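Local coordinates for protein SusD homolog (Bacteroides thetaiotaomicron, PDB 3EHM) that probably binds mucin O-glycans at the cell surface as a SusD-like lipoprotein, feeding their uptake by a gut symbiont, at residues F83-M88 / A492-N497; N94-I99 / I131-A136; D138-I143 / E487-A492; S152-F157 / N499-E504; G474-S479 / I514-L519. One frame throughout, in Å; residues are numbered along the deposited sequence.

Contact 1: F83-M88 / A492-N497; sequences FTDSRM and APTAYN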
# COMPACT_ATOMS: atom_id res chain seq x y z
N PHE A 83 -14.25 4.63 -12.59
CA PHE A 83 -12.97 4.50 -13.28
C PHE A 83 -12.99 4.98 -14.72
O PHE A 83 -12.98 4.19 -15.66
CB PHE A 83 -12.51 3.04 -13.20
CG PHE A 83 -12.38 2.50 -11.80
CD1 PHE A 83 -12.19 3.37 -10.72
CD2 PHE A 83 -12.42 1.13 -11.55
CE1 PHE A 83 -12.02 2.87 -9.42
CE2 PHE A 83 -12.26 0.62 -10.26
CZ PHE A 83 -12.06 1.49 -9.19
N THR A 84 -12.99 6.30 -14.89
CA THR A 84 -13.03 6.93 -16.21
C THR A 84 -11.76 6.71 -17.01
O THR A 84 -10.70 6.39 -16.46
CB THR A 84 -13.26 8.43 -16.09
OG1 THR A 84 -12.13 9.03 -15.44
CG2 THR A 84 -14.52 8.71 -15.28
N ASP A 85 -11.87 6.90 -18.32
CA ASP A 85 -10.75 6.73 -19.23
C ASP A 85 -9.57 7.62 -18.81
O ASP A 85 -8.43 7.15 -18.72
CB ASP A 85 -11.18 7.08 -20.65
CG ASP A 85 -10.30 6.43 -21.70
OD1 ASP A 85 -10.51 5.24 -22.00
OD2 ASP A 85 -9.38 7.11 -22.21
N SER A 86 -9.84 8.89 -18.55
CA SER A 86 -8.79 9.82 -18.16
C SER A 86 -8.11 9.46 -16.84
O SER A 86 -6.89 9.49 -16.74
CB SER A 86 -9.33 11.25 -18.07
OG SER A 86 -10.35 11.33 -17.09
N ARG A 87 -8.89 9.09 -15.83
CA ARG A 87 -8.31 8.74 -14.53
C ARG A 87 -7.57 7.40 -14.51
O ARG A 87 -6.60 7.24 -13.77
CB ARG A 87 -9.39 8.76 -13.44
CG ARG A 87 -9.99 10.14 -13.19
CD ARG A 87 -8.95 11.17 -12.73
NE ARG A 87 -8.41 10.88 -11.40
CZ ARG A 87 -7.62 11.70 -10.72
NH1 ARG A 87 -7.27 12.87 -11.23
NH2 ARG A 87 -7.18 11.34 -9.52
N MSE A 88 -8.03 6.44 -15.32
CA MSE A 88 -7.37 5.13 -15.37
C MSE A 88 -6.09 5.24 -16.19
O MSE A 88 -5.12 4.53 -15.94
CB MSE A 88 -8.31 4.08 -15.97
CG MSE A 88 -9.43 3.68 -15.03
SE MSE A 88 -8.74 3.02 -13.33
CE MSE A 88 -8.92 4.63 -12.26
N ALA A 492 -7.93 1.82 -19.01
CA ALA A 492 -8.70 2.79 -19.76
C ALA A 492 -9.14 2.12 -21.06
O ALA A 492 -8.30 1.65 -21.83
CB ALA A 492 -7.85 4.02 -20.05
N PRO A 493 -10.46 2.06 -21.32
CA PRO A 493 -10.97 1.43 -22.54
C PRO A 493 -10.24 1.87 -23.82
O PRO A 493 -9.90 1.03 -24.66
CB PRO A 493 -12.44 1.84 -22.54
CG PRO A 493 -12.77 1.83 -21.08
CD PRO A 493 -11.57 2.54 -20.47
N THR A 494 -10.00 3.17 -23.96
CA THR A 494 -9.33 3.67 -25.16
C THR A 494 -7.91 3.16 -25.32
O THR A 494 -7.37 3.19 -26.42
CB THR A 494 -9.30 5.21 -25.20
OG1 THR A 494 -8.46 5.70 -24.15
CG2 THR A 494 -10.70 5.78 -25.05
N ALA A 495 -7.30 2.69 -24.23
CA ALA A 495 -5.93 2.18 -24.31
C ALA A 495 -5.86 0.97 -25.24
O ALA A 495 -4.85 0.74 -25.90
CB ALA A 495 -5.42 1.80 -22.92
N TYR A 496 -6.95 0.21 -25.29
CA TYR A 496 -7.02 -0.97 -26.16
C TYR A 496 -6.82 -0.61 -27.63
O TYR A 496 -6.35 -1.42 -28.42
CB TYR A 496 -8.38 -1.66 -26.01
CG TYR A 496 -8.54 -2.49 -24.77
CD1 TYR A 496 -8.59 -1.89 -23.51
CD2 TYR A 496 -8.67 -3.87 -24.85
CE1 TYR A 496 -8.78 -2.67 -22.36
CE2 TYR A 496 -8.86 -4.64 -23.72
CZ TYR A 496 -8.92 -4.04 -22.48
OH TYR A 496 -9.15 -4.83 -21.38
N ASN A 497 -7.21 0.61 -27.99
CA ASN A 497 -7.08 1.08 -29.37
C ASN A 497 -5.63 1.33 -29.78
O ASN A 497 -5.30 1.26 -30.96
CB ASN A 497 -7.88 2.38 -29.54
CG ASN A 497 -9.37 2.18 -29.35
OD1 ASN A 497 -10.09 3.11 -28.97
ND2 ASN A 497 -9.84 0.97 -29.61
O HOH W 1 -5.16 2.51 -18.32

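Contact 2: N94-I99 / I131-A136; sequences NFYSQI and IAWLRA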
# COMPACT_ATOMS: atom_id res chain seq x y z
N ASN A 94 0.92 6.65 -13.29
CA ASN A 94 1.44 6.72 -11.93
C ASN A 94 1.88 5.40 -11.32
O ASN A 94 2.72 5.37 -10.43
CB ASN A 94 0.41 7.40 -11.01
CG ASN A 94 0.13 8.84 -11.42
OD1 ASN A 94 1.04 9.57 -11.82
ND2 ASN A 94 -1.12 9.26 -11.30
N PHE A 95 1.32 4.29 -11.81
CA PHE A 95 1.68 2.98 -11.29
C PHE A 95 2.66 2.22 -12.18
O PHE A 95 3.42 1.38 -11.68
CB PHE A 95 0.44 2.10 -11.09
CG PHE A 95 -0.33 2.40 -9.83
CD1 PHE A 95 -1.65 2.84 -9.89
CD2 PHE A 95 0.26 2.20 -8.58
CE1 PHE A 95 -2.38 3.08 -8.72
CE2 PHE A 95 -0.47 2.44 -7.40
CZ PHE A 95 -1.79 2.88 -7.47
N TYR A 96 2.67 2.49 -13.48
CA TYR A 96 3.54 1.74 -14.38
C TYR A 96 4.42 2.50 -15.38
O TYR A 96 5.64 2.35 -15.36
CB TYR A 96 2.71 0.71 -15.16
CG TYR A 96 3.50 -0.12 -16.16
CD1 TYR A 96 4.16 -1.29 -15.77
CD2 TYR A 96 3.61 0.27 -17.50
CE1 TYR A 96 4.90 -2.05 -16.68
CE2 TYR A 96 4.35 -0.48 -18.42
CZ TYR A 96 4.99 -1.64 -18.00
OH TYR A 96 5.72 -2.38 -18.91
N SER A 97 3.80 3.29 -16.25
CA SER A 97 4.55 3.98 -17.30
C SER A 97 5.53 5.09 -16.93
O SER A 97 6.56 5.23 -17.59
CB SER A 97 3.60 4.47 -18.39
OG SER A 97 2.74 5.50 -17.93
N GLN A 98 5.24 5.88 -15.90
CA GLN A 98 6.17 6.96 -15.54
C GLN A 98 7.54 6.41 -15.16
O GLN A 98 8.56 6.92 -15.60
CB GLN A 98 5.62 7.82 -14.39
CG GLN A 98 4.47 8.76 -14.79
CD GLN A 98 4.87 9.88 -15.75
OE1 GLN A 98 4.02 10.63 -16.24
NE2 GLN A 98 6.16 10.01 -16.02
N ILE A 99 7.56 5.35 -14.35
CA ILE A 99 8.83 4.77 -13.93
C ILE A 99 9.45 3.92 -15.05
O ILE A 99 10.66 3.70 -15.07
CB ILE A 99 8.65 3.93 -12.64
CG1 ILE A 99 10.02 3.67 -12.00
CG2 ILE A 99 7.94 2.62 -12.94
CD1 ILE A 99 9.95 3.05 -10.62
N ILE A 131 9.50 -2.90 -7.10
CA ILE A 131 8.69 -2.46 -5.97
C ILE A 131 7.53 -1.65 -6.54
O ILE A 131 6.39 -1.75 -6.08
CB ILE A 131 9.47 -1.55 -5.01
CG1 ILE A 131 10.60 -2.34 -4.35
CG2 ILE A 131 8.52 -1.00 -3.93
CD1 ILE A 131 11.51 -1.47 -3.50
N ALA A 132 7.82 -0.85 -7.56
CA ALA A 132 6.79 -0.03 -8.19
C ALA A 132 5.80 -0.88 -8.98
O ALA A 132 4.59 -0.69 -8.88
CB ALA A 132 7.44 0.99 -9.11
N TRP A 133 6.30 -1.83 -9.76
CA TRP A 133 5.42 -2.66 -10.57
C TRP A 133 4.66 -3.71 -9.77
O TRP A 133 3.71 -4.31 -10.28
CB TRP A 133 6.18 -3.29 -11.73
CG TRP A 133 6.56 -2.27 -12.76
CD1 TRP A 133 6.28 -0.93 -12.74
CD2 TRP A 133 7.28 -2.50 -13.98
NE1 TRP A 133 6.78 -0.32 -13.87
CE2 TRP A 133 7.39 -1.26 -14.65
CE3 TRP A 133 7.83 -3.64 -14.58
CZ2 TRP A 133 8.04 -1.12 -15.88
CZ3 TRP A 133 8.47 -3.51 -15.81
CH2 TRP A 133 8.57 -2.26 -16.44
N LEU A 134 5.08 -3.94 -8.52
CA LEU A 134 4.36 -4.87 -7.67
C LEU A 134 3.04 -4.16 -7.38
O LEU A 134 1.98 -4.79 -7.32
CB LEU A 134 5.12 -5.12 -6.36
CG LEU A 134 4.35 -5.93 -5.29
CD1 LEU A 134 3.88 -7.25 -5.88
CD2 LEU A 134 5.25 -6.17 -4.09
N ARG A 135 3.10 -2.85 -7.21
CA ARG A 135 1.91 -2.04 -6.97
C ARG A 135 1.05 -2.07 -8.24
O ARG A 135 -0.17 -2.22 -8.17
CB ARG A 135 2.29 -0.59 -6.67
CG ARG A 135 2.88 -0.36 -5.28
CD ARG A 135 3.76 0.88 -5.26
NE ARG A 135 3.04 2.12 -5.54
CZ ARG A 135 2.30 2.78 -4.66
NH1 ARG A 135 2.16 2.31 -3.42
NH2 ARG A 135 1.72 3.92 -5.00
N ALA A 136 1.70 -1.93 -9.39
CA ALA A 136 1.00 -1.93 -10.67
C ALA A 136 0.17 -3.19 -10.87
O ALA A 136 -1.02 -3.12 -11.16
CB ALA A 136 2.00 -1.77 -11.81
O HOH W 2 2.97 4.64 -7.56
O HOH W 3 3.95 1.96 -8.85

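Contact 3: D138-I143 / E487-A492; sequences DVFGPI and ERFRFA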
# COMPACT_ATOMS: atom_id res chain seq x y z
N ASP A 138 -0.67 -5.38 -8.61
CA ASP A 138 -1.63 -5.53 -7.51
C ASP A 138 -2.82 -4.61 -7.67
O ASP A 138 -3.87 -4.82 -7.05
CB ASP A 138 -0.94 -5.29 -6.16
CG ASP A 138 0.03 -6.40 -5.80
OD1 ASP A 138 -0.05 -7.48 -6.44
OD2 ASP A 138 0.85 -6.21 -4.88
N VAL A 139 -2.68 -3.58 -8.50
CA VAL A 139 -3.76 -2.65 -8.74
C VAL A 139 -4.56 -3.02 -10.00
O VAL A 139 -5.79 -2.99 -9.96
CB VAL A 139 -3.22 -1.20 -8.89
CG1 VAL A 139 -4.30 -0.30 -9.48
CG2 VAL A 139 -2.81 -0.68 -7.52
N PHE A 140 -3.88 -3.36 -11.09
CA PHE A 140 -4.56 -3.71 -12.35
C PHE A 140 -4.67 -5.20 -12.65
O PHE A 140 -5.60 -5.64 -13.34
CB PHE A 140 -3.85 -3.06 -13.55
CG PHE A 140 -3.91 -1.56 -13.58
CD1 PHE A 140 -2.87 -0.80 -13.05
CD2 PHE A 140 -4.99 -0.90 -14.17
CE1 PHE A 140 -2.89 0.59 -13.11
CE2 PHE A 140 -5.02 0.49 -14.23
CZ PHE A 140 -3.97 1.24 -13.70
N GLY A 141 -3.71 -5.98 -12.15
CA GLY A 141 -3.70 -7.41 -12.43
C GLY A 141 -2.61 -7.68 -13.46
O GLY A 141 -1.42 -7.64 -13.13
N PRO A 142 -2.97 -7.97 -14.73
CA PRO A 142 -1.99 -8.24 -15.78
C PRO A 142 -1.23 -6.96 -16.15
O PRO A 142 -1.83 -5.89 -16.21
CB PRO A 142 -2.85 -8.71 -16.96
CG PRO A 142 -4.14 -9.15 -16.32
CD PRO A 142 -4.34 -8.14 -15.23
N ILE A 143 0.07 -7.08 -16.40
CA ILE A 143 0.88 -5.94 -16.80
C ILE A 143 1.98 -6.42 -17.74
O ILE A 143 2.30 -7.62 -17.79
CB ILE A 143 1.57 -5.24 -15.59
CG1 ILE A 143 2.51 -6.22 -14.89
CG2 ILE A 143 0.51 -4.71 -14.63
CD1 ILE A 143 3.43 -5.55 -13.87
N GLU A 487 -12.21 -4.34 -6.39
CA GLU A 487 -11.28 -5.47 -6.38
C GLU A 487 -10.02 -5.12 -7.19
O GLU A 487 -8.99 -5.77 -7.06
CB GLU A 487 -11.94 -6.71 -7.00
CG GLU A 487 -13.11 -7.31 -6.22
CD GLU A 487 -12.70 -7.93 -4.89
OE1 GLU A 487 -11.50 -8.24 -4.70
OE2 GLU A 487 -13.59 -8.12 -4.03
N ARG A 488 -10.12 -4.08 -8.01
CA ARG A 488 -9.00 -3.67 -8.86
C ARG A 488 -9.38 -2.44 -9.66
O ARG A 488 -10.56 -2.09 -9.74
CB ARG A 488 -8.66 -4.79 -9.85
CG ARG A 488 -9.80 -5.09 -10.85
CD ARG A 488 -9.45 -6.20 -11.84
NE ARG A 488 -8.51 -5.78 -12.88
CZ ARG A 488 -8.85 -5.16 -14.01
NH1 ARG A 488 -10.12 -4.89 -14.27
NH2 ARG A 488 -7.92 -4.82 -14.89
N PHE A 489 -8.38 -1.78 -10.24
CA PHE A 489 -8.62 -0.64 -11.11
C PHE A 489 -8.81 -1.31 -12.47
O PHE A 489 -8.35 -2.44 -12.67
CB PHE A 489 -7.39 0.27 -11.20
CG PHE A 489 -7.42 1.45 -10.26
CD1 PHE A 489 -8.48 1.64 -9.38
CD2 PHE A 489 -6.37 2.37 -10.26
CE1 PHE A 489 -8.49 2.74 -8.51
CE2 PHE A 489 -6.37 3.46 -9.39
CZ PHE A 489 -7.44 3.64 -8.52
N ARG A 490 -9.49 -0.66 -13.40
CA ARG A 490 -9.66 -1.23 -14.73
C ARG A 490 -8.80 -0.38 -15.66
O ARG A 490 -8.54 0.78 -15.37
CB ARG A 490 -11.12 -1.19 -15.20
CG ARG A 490 -11.61 0.21 -15.58
CD ARG A 490 -12.90 0.16 -16.39
NE ARG A 490 -13.32 1.51 -16.76
CZ ARG A 490 -14.21 1.79 -17.71
NH1 ARG A 490 -14.80 0.80 -18.38
NH2 ARG A 490 -14.52 3.05 -17.98
N PHE A 491 -8.36 -0.96 -16.77
CA PHE A 491 -7.56 -0.20 -17.73
C PHE A 491 -8.50 0.76 -18.45
O PHE A 491 -9.71 0.54 -18.49
CB PHE A 491 -6.90 -1.14 -18.74
CG PHE A 491 -5.83 -2.00 -18.14
CD1 PHE A 491 -4.58 -1.48 -17.84
CD2 PHE A 491 -6.08 -3.34 -17.84
CE1 PHE A 491 -3.60 -2.26 -17.24
CE2 PHE A 491 -5.11 -4.13 -17.24
CZ PHE A 491 -3.87 -3.59 -16.94
N ALA A 492 -7.93 1.82 -19.01
CA ALA A 492 -8.70 2.79 -19.76
C ALA A 492 -9.14 2.12 -21.06
O ALA A 492 -8.30 1.65 -21.83
CB ALA A 492 -7.85 4.02 -20.05

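Contact 4: S152-F157 / N499-E504; sequences SIAPKF and NPNMAE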
# COMPACT_ATOMS: atom_id res chain seq x y z
N SER A 152 9.16 -2.69 -27.92
CA SER A 152 7.96 -2.92 -28.71
C SER A 152 6.95 -1.77 -28.64
O SER A 152 6.74 -1.16 -27.59
CB SER A 152 7.28 -4.21 -28.26
OG SER A 152 6.15 -4.50 -29.07
N ILE A 153 6.34 -1.48 -29.78
CA ILE A 153 5.34 -0.42 -29.89
C ILE A 153 4.00 -0.94 -29.36
O ILE A 153 3.10 -0.17 -29.04
CB ILE A 153 5.18 0.02 -31.38
CG1 ILE A 153 4.15 1.15 -31.50
CG2 ILE A 153 4.78 -1.18 -32.23
CD1 ILE A 153 4.63 2.50 -30.96
N ALA A 154 3.90 -2.26 -29.25
CA ALA A 154 2.68 -2.91 -28.76
C ALA A 154 3.03 -3.96 -27.71
O ALA A 154 2.93 -5.16 -27.96
CB ALA A 154 1.92 -3.55 -29.92
N PRO A 155 3.43 -3.52 -26.50
CA PRO A 155 3.81 -4.39 -25.38
C PRO A 155 2.86 -5.54 -25.09
O PRO A 155 1.64 -5.37 -25.03
CB PRO A 155 3.88 -3.41 -24.21
CG PRO A 155 4.39 -2.17 -24.86
CD PRO A 155 3.55 -2.10 -26.13
N LYS A 156 3.43 -6.73 -24.91
CA LYS A 156 2.67 -7.93 -24.60
C LYS A 156 2.47 -7.97 -23.08
O LYS A 156 3.40 -7.70 -22.33
CB LYS A 156 3.46 -9.17 -25.05
CG LYS A 156 2.84 -10.51 -24.68
CD LYS A 156 1.67 -10.88 -25.59
CE LYS A 156 1.22 -12.32 -25.34
NZ LYS A 156 0.12 -12.74 -26.24
N PHE A 157 1.26 -8.30 -22.64
CA PHE A 157 0.97 -8.37 -21.21
C PHE A 157 1.10 -9.80 -20.67
O PHE A 157 0.89 -10.77 -21.39
CB PHE A 157 -0.44 -7.86 -20.92
CG PHE A 157 -0.57 -6.36 -20.93
CD1 PHE A 157 -0.26 -5.63 -22.08
CD2 PHE A 157 -1.01 -5.68 -19.80
CE1 PHE A 157 -0.39 -4.24 -22.10
CE2 PHE A 157 -1.14 -4.29 -19.81
CZ PHE A 157 -0.84 -3.57 -20.96
N ASN A 499 -2.94 -0.43 -28.42
CA ASN A 499 -2.14 -1.64 -28.25
C ASN A 499 -3.01 -2.88 -28.46
O ASN A 499 -3.77 -3.28 -27.58
CB ASN A 499 -1.54 -1.69 -26.85
CG ASN A 499 -0.65 -2.90 -26.63
OD1 ASN A 499 -0.71 -3.87 -27.38
ND2 ASN A 499 0.17 -2.84 -25.59
N PRO A 500 -2.91 -3.51 -29.64
CA PRO A 500 -3.70 -4.71 -29.94
C PRO A 500 -3.45 -5.93 -29.04
O PRO A 500 -4.22 -6.89 -29.08
CB PRO A 500 -3.37 -4.98 -31.41
CG PRO A 500 -1.98 -4.43 -31.56
CD PRO A 500 -2.07 -3.13 -30.80
N ASN A 501 -2.39 -5.90 -28.24
CA ASN A 501 -2.13 -7.03 -27.36
C ASN A 501 -2.98 -6.96 -26.10
O ASN A 501 -3.05 -7.92 -25.33
CB ASN A 501 -0.65 -7.10 -26.98
CG ASN A 501 0.18 -7.85 -28.00
OD1 ASN A 501 -0.18 -8.96 -28.40
ND2 ASN A 501 1.29 -7.27 -28.42
N MSE A 502 -3.63 -5.82 -25.88
CA MSE A 502 -4.47 -5.65 -24.71
C MSE A 502 -5.80 -6.37 -24.84
O MSE A 502 -6.48 -6.61 -23.84
CB MSE A 502 -4.71 -4.16 -24.45
CG MSE A 502 -3.46 -3.43 -23.99
SE MSE A 502 -3.79 -1.61 -23.42
CE MSE A 502 -4.26 -1.99 -21.58
N ALA A 503 -6.17 -6.74 -26.06
CA ALA A 503 -7.43 -7.44 -26.30
C ALA A 503 -7.49 -8.74 -25.49
O ALA A 503 -8.56 -9.28 -25.25
CB ALA A 503 -7.58 -7.74 -27.79
N GLU A 504 -6.32 -9.22 -25.09
CA GLU A 504 -6.20 -10.45 -24.33
C GLU A 504 -6.42 -10.29 -22.82
O GLU A 504 -6.58 -11.28 -22.10
CB GLU A 504 -4.81 -11.04 -24.61
CG GLU A 504 -4.26 -11.97 -23.56
CD GLU A 504 -2.91 -12.54 -23.95
OE1 GLU A 504 -2.00 -11.76 -24.32
OE2 GLU A 504 -2.76 -13.78 -23.88
O HOH W 4 -2.02 -10.69 -27.73
O HOH W 5 -0.84 -9.16 -24.27
O HOH W 6 0.33 -13.29 -22.28

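Contact 5: G474-S479 / I514-L519; sequences GRIGAS and IGATKL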
# COMPACT_ATOMS: atom_id res chain seq x y z
N GLY A 474 -22.08 -0.34 -7.70
CA GLY A 474 -22.72 -0.55 -8.98
C GLY A 474 -21.88 -0.05 -10.15
O GLY A 474 -21.98 -0.58 -11.25
N ARG A 475 -21.06 0.96 -9.90
CA ARG A 475 -20.21 1.53 -10.94
C ARG A 475 -19.12 0.58 -11.43
O ARG A 475 -18.61 0.75 -12.54
CB ARG A 475 -19.56 2.83 -10.45
CG ARG A 475 -20.55 3.93 -10.13
CD ARG A 475 -19.89 5.29 -9.97
NE ARG A 475 -20.90 6.32 -9.71
CZ ARG A 475 -21.21 6.80 -8.51
NH1 ARG A 475 -20.58 6.35 -7.43
NH2 ARG A 475 -22.18 7.70 -8.38
N ILE A 476 -18.76 -0.41 -10.63
CA ILE A 476 -17.72 -1.36 -11.05
C ILE A 476 -18.28 -2.74 -11.34
O ILE A 476 -17.52 -3.67 -11.64
CB ILE A 476 -16.60 -1.50 -10.00
CG1 ILE A 476 -17.17 -2.12 -8.72
CG2 ILE A 476 -15.96 -0.15 -9.75
CD1 ILE A 476 -16.11 -2.46 -7.69
N GLY A 477 -19.60 -2.88 -11.25
CA GLY A 477 -20.23 -4.16 -11.51
C GLY A 477 -20.40 -5.05 -10.29
O GLY A 477 -20.49 -6.27 -10.42
N ALA A 478 -20.45 -4.44 -9.11
CA ALA A 478 -20.63 -5.20 -7.87
C ALA A 478 -21.82 -4.64 -7.10
O ALA A 478 -22.43 -3.65 -7.51
CB ALA A 478 -19.36 -5.10 -7.01
N SER A 479 -22.16 -5.27 -5.97
CA SER A 479 -23.28 -4.80 -5.16
C SER A 479 -22.82 -4.46 -3.75
O SER A 479 -21.73 -4.86 -3.33
CB SER A 479 -24.38 -5.86 -5.08
OG SER A 479 -24.17 -6.72 -3.97
N ILE A 514 -13.17 -4.84 -15.41
CA ILE A 514 -13.95 -3.93 -14.58
C ILE A 514 -13.41 -4.02 -13.15
O ILE A 514 -12.65 -4.93 -12.82
CB ILE A 514 -15.44 -4.31 -14.60
CG1 ILE A 514 -15.62 -5.75 -14.12
CG2 ILE A 514 -16.01 -4.16 -16.01
CD1 ILE A 514 -17.06 -6.19 -14.00
N GLY A 515 -13.82 -3.08 -12.31
CA GLY A 515 -13.35 -3.06 -10.94
C GLY A 515 -13.81 -4.19 -10.03
O GLY A 515 -13.21 -4.41 -8.98
N ALA A 516 -14.86 -4.90 -10.43
CA ALA A 516 -15.38 -6.00 -9.61
C ALA A 516 -14.65 -7.33 -9.81
O ALA A 516 -14.84 -8.27 -9.04
CB ALA A 516 -16.87 -6.18 -9.89
N THR A 517 -13.81 -7.42 -10.83
CA THR A 517 -13.09 -8.66 -11.10
C THR A 517 -11.96 -8.93 -10.11
O THR A 517 -11.01 -8.15 -10.01
CB THR A 517 -12.54 -8.65 -12.54
OG1 THR A 517 -13.64 -8.55 -13.45
CG2 THR A 517 -11.76 -9.92 -12.83
N LYS A 518 -12.08 -10.03 -9.38
CA LYS A 518 -11.08 -10.40 -8.39
C LYS A 518 -9.74 -10.76 -9.01
O LYS A 518 -9.68 -11.45 -10.04
CB LYS A 518 -11.57 -11.58 -7.54
CG LYS A 518 -12.78 -11.26 -6.67
CD LYS A 518 -13.19 -12.48 -5.86
CE LYS A 518 -14.43 -12.21 -5.03
NZ LYS A 518 -14.74 -13.36 -4.15
N LEU A 519 -8.66 -10.31 -8.39
CA LEU A 519 -7.34 -10.60 -8.90
C LEU A 519 -6.89 -12.01 -8.55
O LEU A 519 -7.54 -12.70 -7.76
CB LEU A 519 -6.34 -9.55 -8.40
CG LEU A 519 -6.68 -8.16 -8.97
CD1 LEU A 519 -5.69 -7.11 -8.44
CD2 LEU A 519 -6.63 -8.22 -10.49

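Contact 1: F83-M88 / A492-N497
The carboxylate of Asp85 takes hold of Thr494 with both oxygens. Thr494 N donates to Asp85 OD1 over 2.9 Å, nearly straight at 169°, and Thr494 OG1 donates to Asp85 OD2 over 2.6 Å; each oxygen uses its syn lone pair, so the group is gripped like a fork and its rotation is fixed. CG of Asp85 stands anti to its own backbone N (chi1 -157°), which swings the carboxylate across to the loop. Alongside, the methyl of Ala492 sits 3.4 Å from Asp85 O, and CB of Met88, a selenomethionine, lies 4.1 Å from Ala492 CB. One water accepts from Ala492 N and donates weakly to Met88 O. Further out, Thr84 OG1 accepts from Arg87 N and caps the first turn, while Arg87 pairs with Glu78. Thr84 is thus the N-cap of helix 85-110, and the first helical residue after it, Asp85, ties that helix start to residues 492-494, which lead into a short, weakly bonded helix.

Contact 2: N94-I99 / I131-A136
Tyr96 and Trp133 lie in an offset stack, the phenol ring against the six-membered ring of the indole with centroids 4.4 Å apart and planes tilted by 26°. Tyr96 CE1 stands over the middle of the indole face, 3.3 Å from Trp133 CE2. The indole is pinned at its pyrrole side: Trp133 NE1 donates over 3.3 Å to an in-plane lone pair of Tyr96 O, the oxygen lying slightly off the indole plane. Ile99 reaches the same nitrogen with CG2, while its CD1 meets Ala132 CB at 3.6 Å. Tyr96 OH is bound to Ala144 O. On the other flank Phe95 CE2 lies over one face of the Arg135 guanidinium, 3.6 Å from Arg135 NH2. That NH2 pairs with Asp56 and donates to a water that also bonds Asn94 O. A second water bridges Phe95 O and Ala132 O. The axes of 94-99 and 131-136 pass 8.2 Å apart at 141°, a roughly antiparallel pair of consecutive helices in the helix-rich fold of the SusD family, part of the TPR clan.

Contact 3: D138-I143 / E487-A492
Where helix 116-140 ends, the extended residues 488-491 run at 59° to the direction of 139-142, and Phe489 N donates to Val139 O over 2.9 Å, nearly straight and in the carbonyl plane. The next carbonyl, Phe140 O, is held twice by one side chain. Arg488 comes side-on, NE and NH2 each 2.9 Å from Phe140 O, which lies in the guanidinium plane; NH2 falls on a lone pair of the carbonyl, whereas NE approaches from above its plane. A bend at chi3 (-74°) turns the guanidinium to this grip, and Arg488 NH1 goes on to Ile514 O. An arginine thus closes the C-terminal end of the helix, where Gly141 leaves helical geometry with positive phi and Pro142 follows. Phe489 and Phe491 enclose the Phe140 ring from opposite faces. Phe491 makes an offset stack with Phe140, centroids 4.8 Å apart and planes at 16°. Phe489 CB makes a CH-pi contact over the other face, 4.2 Å from the Phe140 ring centroid, while Phe489 CD2 lies 3.5 Å from Val139 CG1. Pro142 O sits at the edge of the Phe491 ring and Arg490 O at that of Phe140; both oxygens are buried without a polar partner.

Contact 4: S152-F157 / N499-E504
The Phe157 ring has the amide nitrogen of Asn499 at its edge, in plane and 3.8 Å from CE1, with the two flat groups turned 59° apart. Met502, a selenomethionine, reaches the same ring obliquely: its CG is 3.7 Å from Phe157 CE1, and SE completes a Met-aromatic contact. The two asparagine amides are held by consecutive carbonyls. Asn499 ND2 donates to a lone pair of Pro155 O (3.0 Å, 168°), while Asn501 ND2 reaches Ala154 O at 2.7 Å from above the carbonyl plane. Asn499 OD1 meanwhile accepts from Asn501 N at 2.8 Å, an Asx turn that fixes the first amide and places the second. At the outer end Lys156, bent at chi2, crosses Glu504 at about a right angle; its NZ makes a salt bridge of 3.0 Å to the syn lone pair of Glu504 OE1. One water joins Phe157 N, Asn501 O and that same OE1. Amides thus fix the register of the two loops through backbone carbonyls, while near the surface the Lys156-Glu504 pair, with waters on OE1, is probably partly screened by solvent.

Contact 5: G474-S479 / I514-L519
Ile476 O is the one polar atom gripped across this contact, by a single weak hydrogen bond: Ala516 N donates to it over 3.2 Å at a bent 127°. Hydrocarbon closes in round the oxygen, with Ala516 CB 3.1 Å from Ile476 O and the CD1 tip of Ile514 3.5 Å from it. The side chain of Ile476 lies along the backbone of the turn, its CD1 3.7 Å from Gly515 C. Gly515 brings its bare CA up to Ile476 CB at 3.7 Å; a CB there would collide with Ile476 CG2. Ala478 CB also meets Ala516 CB at 4.0 Å. Both backbones turn here: Gly477, with positive phi, ends helix 472-475 in a Schellman motif, and residues 514 to 517 form a type I turn whose own bond is weak. Beyond them Gly515 is backbone-bonded to Glu487. With so poor a hydrogen bond, the fit of this helix end against the turn rests chiefly on close apolar contact and on glycines that let the chains approach.

How the contacts relate
Contact 3 is the hub: its centre lies about 11 Å from those of contacts 1, 2 and 5, and about 15 Å from that of contact 4. It shares Ala492 with contact 1, where Phe83 O takes a probable hydrogen bond from Arg490 NE (2.9 Å). Toward contact 5, Glu487 N makes a probable hydrogen bond to Gly515 O (2.8 Å). Toward contact 2, Phe95 CZ packs on Val139 CG2 at 3.7 Å, and toward contact 4 Met502 CE rests on Phe491 CG at 3.8 Å. Contacts 1 and 2 share helix 85-110, with centres about 17 Å apart. In this presumed glycan-binding protein 487-504 lies over early helices and loops, with 514-519 on the late chain beside it.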